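Local structure of tryptophanyl-tRNA synthetase (Aeropyrum pernix, 3A04) at residues Tyr158-Ile162 against Leu190-Asp195; Glu175-Gly179 against Pro220-Leu224; Lys247-Leu252 against His307-His312; Arg276-Ala282 against Lys338-Trp342. The protein joins L-tryptophan to tRNA(Trp) with the consumption of ATP, giving tryptophanyl-tRNA, AMP and diphosphate for protein synthesis. The contacts are given in a common frame with arbitrary orientation. Numbering follows the deposited sequence.

Interaction 1: Tyr158-Ile162 against Leu190-Asp195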
loop_
_atom_site.group_PDB
_atom_site.type_symbol
_atom_site.label_atom_id
_atom_site.label_comp_id
_atom_site.label_asym_id
_atom_site.label_seq_id
_atom_site.Cartn_x
_atom_site.Cartn_y
_atom_site.Cartn_z
ATOM N N TYR A 158 -2.241 4.001 9.524
ATOM C CA TYR A 158 -3.290 3.335 8.709
ATOM C C TYR A 158 -2.584 2.681 7.565
ATOM O O TYR A 158 -2.811 1.580 7.208
ATOM C CB TYR A 158 -4.182 4.451 8.111
ATOM C CG TYR A 158 -5.077 4.097 6.955
ATOM C CD1 TYR A 158 -6.324 3.519 7.188
ATOM C CD2 TYR A 158 -4.776 4.501 5.675
ATOM C CE1 TYR A 158 -7.199 3.263 6.129
ATOM C CE2 TYR A 158 -5.620 4.261 4.632
ATOM C CZ TYR A 158 -6.842 3.716 4.857
ATOM O OH TYR A 158 -7.657 3.518 3.768
ATOM N N PHE A 159 -1.679 3.379 6.940
ATOM C CA PHE A 159 -1.032 2.774 5.807
ATOM C C PHE A 159 -0.065 1.653 6.243
ATOM O O PHE A 159 0.107 0.711 5.540
ATOM C CB PHE A 159 -0.221 3.684 4.750
ATOM C CG PHE A 159 -0.009 2.986 3.405
ATOM C CD1 PHE A 159 -1.032 2.829 2.501
ATOM C CD2 PHE A 159 1.229 2.487 3.037
ATOM C CE1 PHE A 159 -0.812 2.186 1.321
ATOM C CE2 PHE A 159 1.398 1.859 1.824
ATOM C CZ PHE A 159 0.378 1.715 1.015
ATOM N N ARG A 160 0.550 1.785 7.393
ATOM C CA ARG A 160 1.402 0.677 7.864
ATOM C C ARG A 160 0.596 -0.621 7.999
ATOM O O ARG A 160 1.101 -1.718 7.732
ATOM C CB ARG A 160 2.005 1.039 9.216
ATOM C CG ARG A 160 3.088 0.014 9.646
ATOM C CD ARG A 160 3.765 0.457 10.975
ATOM N NE ARG A 160 4.283 1.796 10.957
ATOM C CZ ARG A 160 4.180 2.653 11.967
ATOM N NH1 ARG A 160 3.557 2.305 13.078
ATOM N NH2 ARG A 160 4.723 3.848 11.859
ATOM N N LEU A 161 -0.694 -0.547 8.377
ATOM C CA LEU A 161 -1.397 -1.800 8.436
ATOM C C LEU A 161 -1.492 -2.449 7.082
ATOM O O LEU A 161 -1.506 -3.679 6.997
ATOM C CB LEU A 161 -2.888 -1.590 8.963
ATOM C CG LEU A 161 -3.007 -1.166 10.448
ATOM C CD1 LEU A 161 -4.484 -0.771 10.717
ATOM C CD2 LEU A 161 -2.579 -2.378 11.303
ATOM N N ILE A 162 -1.743 -1.614 6.059
ATOM C CA ILE A 162 -1.893 -2.121 4.727
ATOM C C ILE A 162 -0.590 -2.808 4.335
ATOM O O ILE A 162 -0.610 -3.928 3.766
ATOM C CB ILE A 162 -2.217 -0.977 3.710
ATOM C CG1 ILE A 162 -3.588 -0.303 4.065
ATOM C CG2 ILE A 162 -2.250 -1.544 2.262
ATOM C CD1 ILE A 162 -3.827 1.022 3.252
ATOM N N LEU A 190 -6.722 -4.992 0.648
ATOM C CA LEU A 190 -5.980 -4.672 1.897
ATOM C C LEU A 190 -6.421 -3.328 2.479
ATOM O O LEU A 190 -6.460 -3.158 3.691
ATOM C CB LEU A 190 -4.459 -4.613 1.676
ATOM C CG LEU A 190 -3.772 -5.849 1.044
ATOM C CD1 LEU A 190 -2.303 -5.583 0.692
ATOM C CD2 LEU A 190 -3.828 -7.025 1.966
ATOM N N THR A 191 -6.690 -2.358 1.615
ATOM C CA THR A 191 -6.999 -0.980 2.105
ATOM C C THR A 191 -8.382 -1.041 2.767
ATOM O O THR A 191 -8.656 -0.411 3.768
ATOM C CB THR A 191 -6.972 0.026 0.876
ATOM O OG1 THR A 191 -5.642 0.046 0.327
ATOM C CG2 THR A 191 -7.286 1.441 1.281
ATOM N N GLN A 192 -9.301 -1.818 2.172
ATOM C CA GLN A 192 -10.594 -1.916 2.789
ATOM C C GLN A 192 -10.494 -2.573 4.128
ATOM O O GLN A 192 -11.277 -2.251 5.014
ATOM C CB GLN A 192 -11.518 -2.696 1.805
ATOM C CG GLN A 192 -12.891 -2.325 1.805
ATOM C CD GLN A 192 -13.791 -3.388 1.089
ATOM O OE1 GLN A 192 -14.985 -3.580 1.460
ATOM N NE2 GLN A 192 -13.206 -4.086 0.095
ATOM N N ALA A 193 -9.604 -3.571 4.301
ATOM C CA ALA A 193 -9.469 -4.178 5.642
ATOM C C ALA A 193 -8.909 -3.095 6.593
ATOM O O ALA A 193 -9.261 -3.070 7.764
ATOM C CB ALA A 193 -8.458 -5.356 5.584
ATOM N N ALA A 194 -7.891 -2.333 6.128
ATOM C CA ALA A 194 -7.388 -1.222 6.971
ATOM C C ALA A 194 -8.449 -0.208 7.327
ATOM O O ALA A 194 -8.463 0.354 8.468
ATOM C CB ALA A 194 -6.178 -0.539 6.265
ATOM N N ASP A 195 -9.314 0.134 6.371
ATOM C CA ASP A 195 -10.445 1.052 6.725
ATOM C C ASP A 195 -11.179 0.530 7.994
ATOM O O ASP A 195 -11.446 1.280 8.930
ATOM C CB ASP A 195 -11.461 1.150 5.548
ATOM C CG ASP A 195 -10.916 1.980 4.388
ATOM O OD1 ASP A 195 -10.052 2.880 4.645
ATOM O OD2 ASP A 195 -11.275 1.709 3.220
#
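The apolar contacts centre on Ala-194, whose CA-to-CB bond points toward helix 156-165. Its CB lies 3.4 Å from Ile-162 CG1, 3.9 Å from Tyr-158 CE1 and 4.4 Å from Leu-161 CB. The small side chain leaves room for these three larger ones. From there Ile-162 reaches back along the partner helix, towards its N-terminal side. Its CG2 meets Leu-190 CB at 3.8 Å, and its CD1 comes within 3.6 Å of Thr-191 OG1. That hydroxyl is hydrogen-bonded to Met-187 O of its own helix.

The two segments run roughly antiparallel, with axes 8.8 Å apart at 134°. Both helices lie between strands 147-150 and 210-215. This is the position of the connective insertion that separates the halves of the class I Rossmann-fold catalytic domain. In this family the insertion also builds the dimer interface. Accordingly, Phe-159 meets Phe-159 of the second subunit, and Arg-160 NE bonds to Thr-152 O of that subunit.

One hydrogen bond crosses between the helices. Tyr-158 OH donates to Asp-195 OD1 at 2.6 Å, and the carboxylate oxygen lies near the plane of the ring. Tyr-158 OH also touches Thr-191 CG2 at 3.3 Å. Asp-195 has further partners: Tyr-149 OH bonds to OD1 and Gln-151 NE2 to OD2. Both belong to or closely follow strand 147-150.

Interaction 2: Glu175-Gly179 against Pro220-Leu224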
loop_
_atom_site.group_PDB
_atom_site.type_symbol
_atom_site.label_atom_id
_atom_site.label_comp_id
_atom_site.label_asym_id
_atom_site.label_seq_id
_atom_site.Cartn_x
_atom_site.Cartn_y
_atom_site.Cartn_z
ATOM N N GLU A 175 -8.112 -13.953 -4.495
ATOM C CA GLU A 175 -8.808 -14.455 -5.676
ATOM C C GLU A 175 -10.218 -14.978 -5.363
ATOM O O GLU A 175 -11.188 -14.625 -6.073
ATOM C CB GLU A 175 -7.951 -15.500 -6.421
ATOM C CG GLU A 175 -6.886 -14.849 -7.316
ATOM C CD GLU A 175 -5.621 -15.708 -7.700
ATOM O OE1 GLU A 175 -5.620 -16.962 -7.541
ATOM O OE2 GLU A 175 -4.609 -15.086 -8.189
ATOM N N ALA A 176 -10.333 -15.792 -4.309
ATOM C CA ALA A 176 -11.622 -16.350 -3.892
ATOM C C ALA A 176 -12.667 -15.274 -3.668
ATOM O O ALA A 176 -13.848 -15.521 -3.880
ATOM C CB ALA A 176 -11.464 -17.222 -2.633
ATOM N N ILE A 177 -12.252 -14.072 -3.276
ATOM C CA ILE A 177 -13.201 -12.994 -2.876
ATOM C C ILE A 177 -13.614 -12.054 -3.994
ATOM O O ILE A 177 -14.777 -11.630 -4.068
ATOM C CB ILE A 177 -12.624 -12.128 -1.734
ATOM C CG1 ILE A 177 -12.604 -12.937 -0.433
ATOM C CG2 ILE A 177 -13.475 -10.861 -1.492
ATOM C CD1 ILE A 177 -11.600 -12.435 0.533
ATOM N N TYR A 178 -12.642 -11.700 -4.827
ATOM C CA TYR A 178 -12.824 -10.596 -5.745
ATOM C C TYR A 178 -12.604 -10.970 -7.237
ATOM O O TYR A 178 -12.771 -10.098 -8.101
ATOM C CB TYR A 178 -11.972 -9.364 -5.290
ATOM C CG TYR A 178 -12.624 -8.474 -4.204
ATOM C CD1 TYR A 178 -14.011 -8.186 -4.239
ATOM C CD2 TYR A 178 -11.868 -7.924 -3.160
ATOM C CE1 TYR A 178 -14.637 -7.358 -3.259
ATOM C CE2 TYR A 178 -12.468 -7.086 -2.163
ATOM C CZ TYR A 178 -13.863 -6.809 -2.215
ATOM O OH TYR A 178 -14.492 -6.010 -1.270
ATOM N N GLY A 179 -12.256 -12.237 -7.530
ATOM C CA GLY A 179 -11.890 -12.685 -8.889
ATOM C C GLY A 179 -10.434 -12.419 -9.311
ATOM O O GLY A 179 -9.503 -12.498 -8.484
ATOM N N PRO A 220 -17.738 -12.095 2.505
ATOM C CA PRO A 220 -16.400 -12.703 2.256
ATOM C C PRO A 220 -15.237 -11.758 2.563
ATOM O O PRO A 220 -14.230 -12.206 3.194
ATOM C CB PRO A 220 -16.412 -13.056 0.795
ATOM C CG PRO A 220 -17.952 -13.391 0.538
ATOM C CD PRO A 220 -18.641 -12.281 1.353
ATOM N N HIS A 221 -15.371 -10.490 2.167
ATOM C CA HIS A 221 -14.287 -9.532 2.521
ATOM C C HIS A 221 -14.187 -9.271 4.025
ATOM O O HIS A 221 -13.079 -9.106 4.619
ATOM C CB HIS A 221 -14.369 -8.171 1.755
ATOM C CG HIS A 221 -13.222 -7.281 2.107
ATOM N ND1 HIS A 221 -13.256 -6.398 3.165
ATOM C CD2 HIS A 221 -11.955 -7.255 1.633
ATOM C CE1 HIS A 221 -12.062 -5.840 3.307
ATOM N NE2 HIS A 221 -11.262 -6.338 2.377
ATOM N N LEU A 222 -15.332 -9.175 4.677
ATOM C CA LEU A 222 -15.339 -9.020 6.130
ATOM C C LEU A 222 -14.672 -10.210 6.884
ATOM O O LEU A 222 -14.053 -10.047 7.901
ATOM C CB LEU A 222 -16.777 -8.945 6.562
ATOM C CG LEU A 222 -17.095 -8.349 7.898
ATOM C CD1 LEU A 222 -16.326 -7.029 8.067
ATOM C CD2 LEU A 222 -18.615 -8.032 7.852
ATOM N N ARG A 223 -14.795 -11.417 6.342
ATOM C CA ARG A 223 -14.216 -12.563 6.985
ATOM C C ARG A 223 -12.708 -12.512 6.764
ATOM O O ARG A 223 -11.930 -12.920 7.633
ATOM C CB ARG A 223 -14.867 -13.851 6.367
ATOM C CG ARG A 223 -16.305 -14.064 6.886
ATOM C CD ARG A 223 -16.798 -15.539 6.621
ATOM N NE ARG A 223 -16.464 -16.019 5.275
ATOM C CZ ARG A 223 -17.290 -15.950 4.226
ATOM N NH1 ARG A 223 -18.472 -15.393 4.361
ATOM N NH2 ARG A 223 -16.950 -16.427 3.040
ATOM N N LEU A 224 -12.280 -12.066 5.586
ATOM C CA LEU A 224 -10.839 -11.946 5.359
ATOM C C LEU A 224 -10.269 -10.871 6.347
ATOM O O LEU A 224 -9.208 -11.061 6.923
ATOM C CB LEU A 224 -10.498 -11.575 3.914
ATOM C CG LEU A 224 -9.028 -11.211 3.616
ATOM C CD1 LEU A 224 -8.110 -12.466 3.833
ATOM C CD2 LEU A 224 -8.826 -10.629 2.171
#
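Ile-177 lays its side chain over the start of helix 219-231, from Pro-220 to Leu-224. Its CG1 lies 4.0 Å from Pro-220 CB. Its CD1 is 3.7 Å from both Pro-220 O and Leu-224 CB, and its CG2 is 4.3 Å from His-221 CB. The isoleucine thus rests on residues one turn apart. Tyr-178 flanks it, and its OH touches His-221 CB at 3.7 Å. The Tyr-178 and His-221 rings are near parallel, at 27°, but slid so far apart that they barely overlap. Their centroids are 5.9 Å apart. Their polar ends are held by helix 183-197: Tyr-178 OH bonds to Gln-192 NE2, and His-221 NE2 to Ser-189 O. No hydrogen bond joins the two segments. Here the last turn of a helix in the connective insertion packs on the helix following strand 210-215, a beta-alpha unit of the class I Rossmann fold.

Interaction 3: Lys247-Leu252 against His307-His312. With CD (cadmium ion), chain D.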
loop_
_atom_site.group_PDB
_atom_site.type_symbol
_atom_site.label_atom_id
_atom_site.label_comp_id
_atom_site.label_asym_id
_atom_site.label_seq_id
_atom_site.Cartn_x
_atom_site.Cartn_y
_atom_site.Cartn_z
ATOM N N LYS A 247 -30.961 -6.617 4.246
ATOM C CA LYS A 247 -31.380 -7.064 2.905
ATOM C C LYS A 247 -31.269 -5.878 1.991
ATOM O O LYS A 247 -31.644 -4.800 2.371
ATOM C CB LYS A 247 -32.851 -7.493 2.917
ATOM C CG LYS A 247 -33.166 -8.477 4.080
ATOM C CD LYS A 247 -34.654 -8.436 4.449
ATOM C CE LYS A 247 -35.370 -9.604 3.798
ATOM N NZ LYS A 247 -36.670 -9.749 4.507
ATOM N N LEU A 248 -30.746 -6.053 0.808
ATOM C CA LEU A 248 -30.647 -4.936 -0.133
ATOM C C LEU A 248 -32.049 -4.554 -0.713
ATOM O O LEU A 248 -32.873 -5.425 -1.033
ATOM C CB LEU A 248 -29.721 -5.330 -1.284
ATOM C CG LEU A 248 -28.206 -5.612 -1.016
ATOM C CD1 LEU A 248 -28.042 -6.734 -0.000
ATOM C CD2 LEU A 248 -27.482 -6.023 -2.333
ATOM N N GLN A 249 -32.280 -3.267 -0.867
ATOM C CA GLN A 249 -33.489 -2.805 -1.477
ATOM C C GLN A 249 -33.329 -2.986 -2.977
ATOM O O GLN A 249 -32.330 -2.573 -3.562
ATOM C CB GLN A 249 -33.738 -1.317 -1.177
ATOM C CG GLN A 249 -35.170 -0.833 -1.652
ATOM C CD GLN A 249 -35.403 0.672 -1.427
ATOM O OE1 GLN A 249 -34.526 1.362 -0.885
ATOM N NE2 GLN A 249 -36.541 1.208 -1.929
ATOM N N PRO A 250 -34.320 -3.621 -3.596
ATOM C CA PRO A 250 -34.275 -3.763 -5.042
ATOM C C PRO A 250 -34.518 -2.395 -5.690
ATOM O O PRO A 250 -35.093 -1.489 -5.053
ATOM C CB PRO A 250 -35.393 -4.754 -5.330
ATOM C CG PRO A 250 -36.331 -4.646 -4.150
ATOM C CD PRO A 250 -35.589 -4.043 -3.006
ATOM N N GLY A 251 -33.943 -2.190 -6.859
ATOM C CA GLY A 251 -34.235 -0.978 -7.657
ATOM C C GLY A 251 -35.708 -0.918 -8.075
ATOM O O GLY A 251 -36.458 -1.887 -7.943
ATOM N N LEU A 252 -36.113 0.212 -8.611
ATOM C CA LEU A 252 -37.517 0.419 -9.013
ATOM C C LEU A 252 -37.912 -0.504 -10.178
ATOM O O LEU A 252 -39.091 -0.725 -10.416
ATOM C CB LEU A 252 -37.754 1.879 -9.376
ATOM C CG LEU A 252 -37.459 2.727 -8.117
ATOM C CD1 LEU A 252 -37.495 4.186 -8.453
ATOM C CD2 LEU A 252 -38.439 2.416 -7.019
ATOM N N HIS A 307 -41.775 -1.700 -1.250
ATOM C CA HIS A 307 -40.435 -1.657 -0.604
ATOM C C HIS A 307 -39.884 -0.248 -0.371
ATOM O O HIS A 307 -39.233 -0.018 0.608
ATOM C CB HIS A 307 -39.471 -2.558 -1.376
ATOM C CG HIS A 307 -39.769 -3.993 -1.170
ATOM N ND1 HIS A 307 -40.673 -4.681 -1.959
ATOM C CD2 HIS A 307 -39.372 -4.863 -0.199
ATOM C CE1 HIS A 307 -40.749 -5.940 -1.537
ATOM N NE2 HIS A 307 -39.988 -6.064 -0.464
ATOM N N MET A 308 -40.169 0.706 -1.250
ATOM C CA MET A 308 -39.824 2.097 -0.951
ATOM C C MET A 308 -40.546 2.546 0.345
ATOM O O MET A 308 -39.973 3.220 1.185
ATOM C CB MET A 308 -40.300 3.032 -2.093
ATOM C CG MET A 308 -39.314 3.128 -3.270
ATOM S SD MET A 308 -37.753 3.970 -2.869
ATOM C CE MET A 308 -38.162 5.699 -2.632
ATOM N N ASP A 309 -41.845 2.242 0.480
ATOM C CA ASP A 309 -42.556 2.564 1.756
ATOM C C ASP A 309 -41.938 1.879 2.959
ATOM O O ASP A 309 -41.733 2.470 3.996
ATOM C CB ASP A 309 -44.041 2.090 1.652
ATOM C CG ASP A 309 -44.862 2.964 0.710
ATOM O OD1 ASP A 309 -44.479 4.119 0.495
ATOM O OD2 ASP A 309 -45.864 2.480 0.168
ATOM N N LEU A 310 -41.611 0.599 2.795
ATOM C CA LEU A 310 -41.094 -0.193 3.917
ATOM C C LEU A 310 -39.655 0.255 4.360
ATOM O O LEU A 310 -39.326 0.262 5.579
ATOM C CB LEU A 310 -41.060 -1.680 3.448
ATOM C CG LEU A 310 -40.819 -2.659 4.628
ATOM C CD1 LEU A 310 -42.065 -2.888 5.563
ATOM C CD2 LEU A 310 -40.238 -3.923 4.042
ATOM N N TYR A 311 -38.803 0.617 3.376
ATOM C CA TYR A 311 -37.372 0.885 3.678
ATOM C C TYR A 311 -37.157 2.342 4.054
ATOM O O TYR A 311 -36.219 2.634 4.792
ATOM C CB TYR A 311 -36.469 0.579 2.470
ATOM C CG TYR A 311 -36.005 -0.823 2.360
ATOM C CD1 TYR A 311 -36.916 -1.839 2.150
ATOM C CD2 TYR A 311 -34.642 -1.155 2.532
ATOM C CE1 TYR A 311 -36.499 -3.193 2.076
ATOM C CE2 TYR A 311 -34.213 -2.483 2.425
ATOM C CZ TYR A 311 -35.150 -3.481 2.183
ATOM O OH TYR A 311 -34.790 -4.796 2.080
ATOM N N HIS A 312 -38.015 3.230 3.544
ATOM C CA HIS A 312 -37.841 4.701 3.669
ATOM C C HIS A 312 -39.055 5.551 3.948
ATOM O O HIS A 312 -38.983 6.424 4.788
ATOM C CB HIS A 312 -37.229 5.274 2.374
ATOM C CG HIS A 312 -35.935 4.606 2.007
ATOM N ND1 HIS A 312 -34.767 4.889 2.678
ATOM C CD2 HIS A 312 -35.645 3.628 1.108
ATOM C CE1 HIS A 312 -33.788 4.148 2.167
ATOM N NE2 HIS A 312 -34.300 3.366 1.223
HETATM CD CD CD D . -39.173 -7.997 0.857
HETATM O O HOH W 1 -37.585 -8.117 -0.381
HETATM O O HOH W 2 -38.175 -6.760 2.963
#
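This is a mostly buried loop-to-helix contact beside the class I Rossmann fold. The extended segment Lys-247-Leu-252 follows strand 242-246 and leads to the KMSKS motif at Lys-256. Helix 304-313 comes just after Cys-303 of the iron-sulfur cluster pocket. Gln-249 is the centre of the contact. Its CB sits over the face of the Tyr-311 ring, 4.0 Å from the centroid, as a CH-pi contact. Its amide makes two weak hydrogen bonds: OE1 accepts from His-312 NE2 at 2.9 Å, and NE2 donates to Met-308 SD at 3.2 Å. Tyr-311 OH donates to Lys-247 O at 3.2 Å, which pins the start of the segment. At the other end, Leu-252 CD2 packs on Met-308 CG at 3.9 Å. His-312 ND1 pairs with Lys-88 NZ, and its ring meets Phe-85 of the HIGH motif edge-to-face. His-307 ND1 is hydrogen-bonded to Cys-303 O. On the far side of that ring, His-307 NE2 binds a cadmium ion at 2.5 Å, which also holds two waters.

Interaction 4: Arg276-Ala282 against Lys338-Trp342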
loop_
_atom_site.group_PDB
_atom_site.type_symbol
_atom_site.label_atom_id
_atom_site.label_comp_id
_atom_site.label_asym_id
_atom_site.label_seq_id
_atom_site.Cartn_x
_atom_site.Cartn_y
_atom_site.Cartn_z
ATOM N N ARG A 276 -40.714 11.948 -9.352
ATOM C CA ARG A 276 -42.100 11.456 -9.433
ATOM C C ARG A 276 -42.222 10.537 -10.606
ATOM O O ARG A 276 -42.813 9.490 -10.510
ATOM C CB ARG A 276 -43.086 12.604 -9.574
ATOM C CG ARG A 276 -44.547 12.178 -9.555
ATOM C CD ARG A 276 -45.506 13.399 -9.193
ATOM N NE ARG A 276 -46.909 12.913 -9.062
ATOM C CZ ARG A 276 -47.680 12.618 -10.119
ATOM N NH1 ARG A 276 -47.162 12.723 -11.348
ATOM N NH2 ARG A 276 -48.963 12.237 -9.951
ATOM N N ASN A 277 -41.659 10.912 -11.732
ATOM C CA ASN A 277 -41.802 10.040 -12.865
ATOM C C ASN A 277 -41.106 8.709 -12.703
ATOM O O ASN A 277 -41.616 7.681 -13.106
ATOM C CB ASN A 277 -41.251 10.739 -14.109
ATOM C CG ASN A 277 -42.173 11.860 -14.601
ATOM O OD1 ASN A 277 -43.353 11.907 -14.250
ATOM N ND2 ASN A 277 -41.617 12.782 -15.378
ATOM N N LYS A 278 -39.907 8.723 -12.120
ATOM C CA LYS A 278 -39.256 7.450 -11.818
ATOM C C LYS A 278 -40.117 6.625 -10.898
ATOM O O LYS A 278 -40.239 5.391 -11.076
ATOM C CB LYS A 278 -37.894 7.699 -11.130
ATOM C CG LYS A 278 -36.899 8.360 -12.013
ATOM C CD LYS A 278 -35.507 8.411 -11.259
ATOM C CE LYS A 278 -34.394 8.859 -12.210
ATOM N NZ LYS A 278 -33.185 9.191 -11.336
ATOM N N LEU A 279 -40.671 7.254 -9.861
ATOM C CA LEU A 279 -41.545 6.470 -8.976
ATOM C C LEU A 279 -42.761 5.904 -9.738
ATOM O O LEU A 279 -43.208 4.747 -9.519
ATOM C CB LEU A 279 -42.058 7.347 -7.802
ATOM C CG LEU A 279 -42.800 6.625 -6.653
ATOM C CD1 LEU A 279 -41.915 5.552 -6.023
ATOM C CD2 LEU A 279 -43.043 7.603 -5.500
ATOM N N PHE A 280 -43.349 6.733 -10.609
ATOM C CA PHE A 280 -44.555 6.258 -11.302
ATOM C C PHE A 280 -44.304 5.165 -12.353
ATOM O O PHE A 280 -45.194 4.377 -12.693
ATOM C CB PHE A 280 -45.386 7.428 -11.884
ATOM C CG PHE A 280 -46.432 7.921 -10.902
ATOM C CD1 PHE A 280 -46.066 8.743 -9.853
ATOM C CD2 PHE A 280 -47.753 7.529 -11.008
ATOM C CE1 PHE A 280 -47.021 9.220 -8.885
ATOM C CE2 PHE A 280 -48.734 7.993 -10.058
ATOM C CZ PHE A 280 -48.345 8.852 -9.011
ATOM N N ARG A 281 -43.067 5.075 -12.781
ATOM C CA ARG A 281 -42.649 4.004 -13.645
ATOM C C ARG A 281 -42.202 2.757 -12.955
ATOM O O ARG A 281 -41.862 1.796 -13.637
ATOM C CB ARG A 281 -41.513 4.516 -14.550
ATOM C CG ARG A 281 -42.139 5.380 -15.611
ATOM C CD ARG A 281 -41.117 6.229 -16.300
ATOM N NE ARG A 281 -41.839 7.269 -17.020
ATOM C CZ ARG A 281 -41.279 8.414 -17.414
ATOM N NH1 ARG A 281 -39.986 8.642 -17.153
ATOM N NH2 ARG A 281 -42.013 9.321 -18.052
ATOM N N ALA A 282 -42.143 2.761 -11.613
ATOM C CA ALA A 282 -41.656 1.568 -10.862
ATOM C C ALA A 282 -42.487 0.299 -11.126
ATOM O O ALA A 282 -43.728 0.360 -11.217
ATOM C CB ALA A 282 -41.650 1.819 -9.328
ATOM N N LYS A 338 -49.049 4.607 -5.635
ATOM C CA LYS A 338 -47.933 5.400 -6.106
ATOM C C LYS A 338 -48.078 6.842 -5.755
ATOM O O LYS A 338 -47.101 7.447 -5.375
ATOM C CB LYS A 338 -47.758 5.298 -7.635
ATOM C CG LYS A 338 -47.194 3.893 -8.011
ATOM C CD LYS A 338 -47.148 3.678 -9.542
ATOM C CE LYS A 338 -46.143 2.487 -9.885
ATOM N NZ LYS A 338 -46.146 2.175 -11.352
ATOM N N GLN A 339 -49.277 7.436 -5.907
ATOM C CA GLN A 339 -49.335 8.849 -5.548
ATOM C C GLN A 339 -49.172 9.007 -4.011
ATOM O O GLN A 339 -48.543 9.959 -3.574
ATOM C CB GLN A 339 -50.643 9.528 -6.100
ATOM C CG GLN A 339 -50.890 10.938 -5.576
ATOM C CD GLN A 339 -49.922 12.002 -6.022
ATOM O OE1 GLN A 339 -49.059 11.819 -6.934
ATOM N NE2 GLN A 339 -50.078 13.165 -5.406
ATOM N N ILE A 340 -49.694 8.086 -3.196
ATOM C CA ILE A 340 -49.475 8.143 -1.742
ATOM C C ILE A 340 -47.934 8.119 -1.391
ATOM O O ILE A 340 -47.410 8.918 -0.586
ATOM C CB ILE A 340 -50.212 6.956 -1.042
ATOM C CG1 ILE A 340 -51.756 7.194 -0.906
ATOM C CG2 ILE A 340 -49.742 6.737 0.457
ATOM C CD1 ILE A 340 -52.529 5.742 -0.548
ATOM N N ALA A 341 -47.233 7.206 -2.017
ATOM C CA ALA A 341 -45.765 7.089 -1.803
ATOM C C ALA A 341 -45.127 8.363 -2.344
ATOM O O ALA A 341 -44.247 8.913 -1.688
ATOM C CB ALA A 341 -45.280 5.905 -2.546
ATOM N N TRP A 342 -45.640 8.888 -3.484
ATOM C CA TRP A 342 -45.045 10.101 -4.054
ATOM C C TRP A 342 -45.137 11.256 -3.108
ATOM O O TRP A 342 -44.143 12.002 -2.928
ATOM C CB TRP A 342 -45.578 10.466 -5.484
ATOM C CG TRP A 342 -45.209 11.874 -5.746
ATOM C CD1 TRP A 342 -46.072 12.964 -5.741
ATOM C CD2 TRP A 342 -43.874 12.417 -5.868
ATOM N NE1 TRP A 342 -45.350 14.133 -5.915
ATOM C CE2 TRP A 342 -44.008 13.831 -5.998
ATOM C CE3 TRP A 342 -42.579 11.842 -5.926
ATOM C CZ2 TRP A 342 -42.896 14.692 -6.168
ATOM C CZ3 TRP A 342 -41.460 12.700 -6.111
ATOM C CH2 TRP A 342 -41.634 14.120 -6.236
#
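Helices 272-280 and 334-364 pack roughly antiparallel here. The axes of their segments are 10.0 Å apart at 145°. Leu-279 is the central bump. Its CD2 settles against Ala-341 and Trp-342, 3.5 Å from Trp-342 CA and 4.1 Å from Ala-341 CB. The Phe-280 ring fills the gap between Lys-338, Gln-339 and Trp-342. Lys-338 CB lies over the face of the Phe-280 ring, 3.9 Å from its centroid. Phe-280 CZ is 3.5 Å from Gln-339 N, and Phe-280 CE1 reaches Trp-342 CB at 3.9 Å. Arg-276 lies across the indole of Trp-342, its CD 3.4 Å above the centre of the five-membered ring. Beyond the indole, Arg-276 NE and NH2 both donate to Gln-339 OE1, at 3.2 and 3.0 Å. The extended Lys-338 side chain runs past Phe-280, and its NZ donates to Phe-280 O at 2.7 Å and to Ala-282 O at 3.0 Å. The second helix also carries Cys-334 and Cys-337 of the iron-sulfur cluster pocket, so this contact joins that site to helix 272-280. Across the contact, both cationic groups bond to neutral oxygens, so the polar link rests on hydrogen bonds to carbonyls and not on ion pairs.

From the N terminus, the four contacts form two crossing pairs in series. Interaction 1 opens at 158-162. Interaction 2 opens at 175-179 before interaction 1 closes at 190-195, and closes at 220-224. The pair touches where Gln-192 NE2 meets Tyr-178 OH at 2.7 Å. Interaction 1 holds two helices of the connective insertion together, and interaction 2 ties the insertion to the helix after strand 210-215. Interaction 3 opens at 247-252, ahead of the KMSKS motif. Interaction 4 opens at 276-282, interaction 3 closes at 307-312, and interaction 4 at 338-342. This second pair joins the region after strand 242-246 to the helices around the iron-sulfur cluster. Interactions 1 and 4 have centres about 42 Å apart.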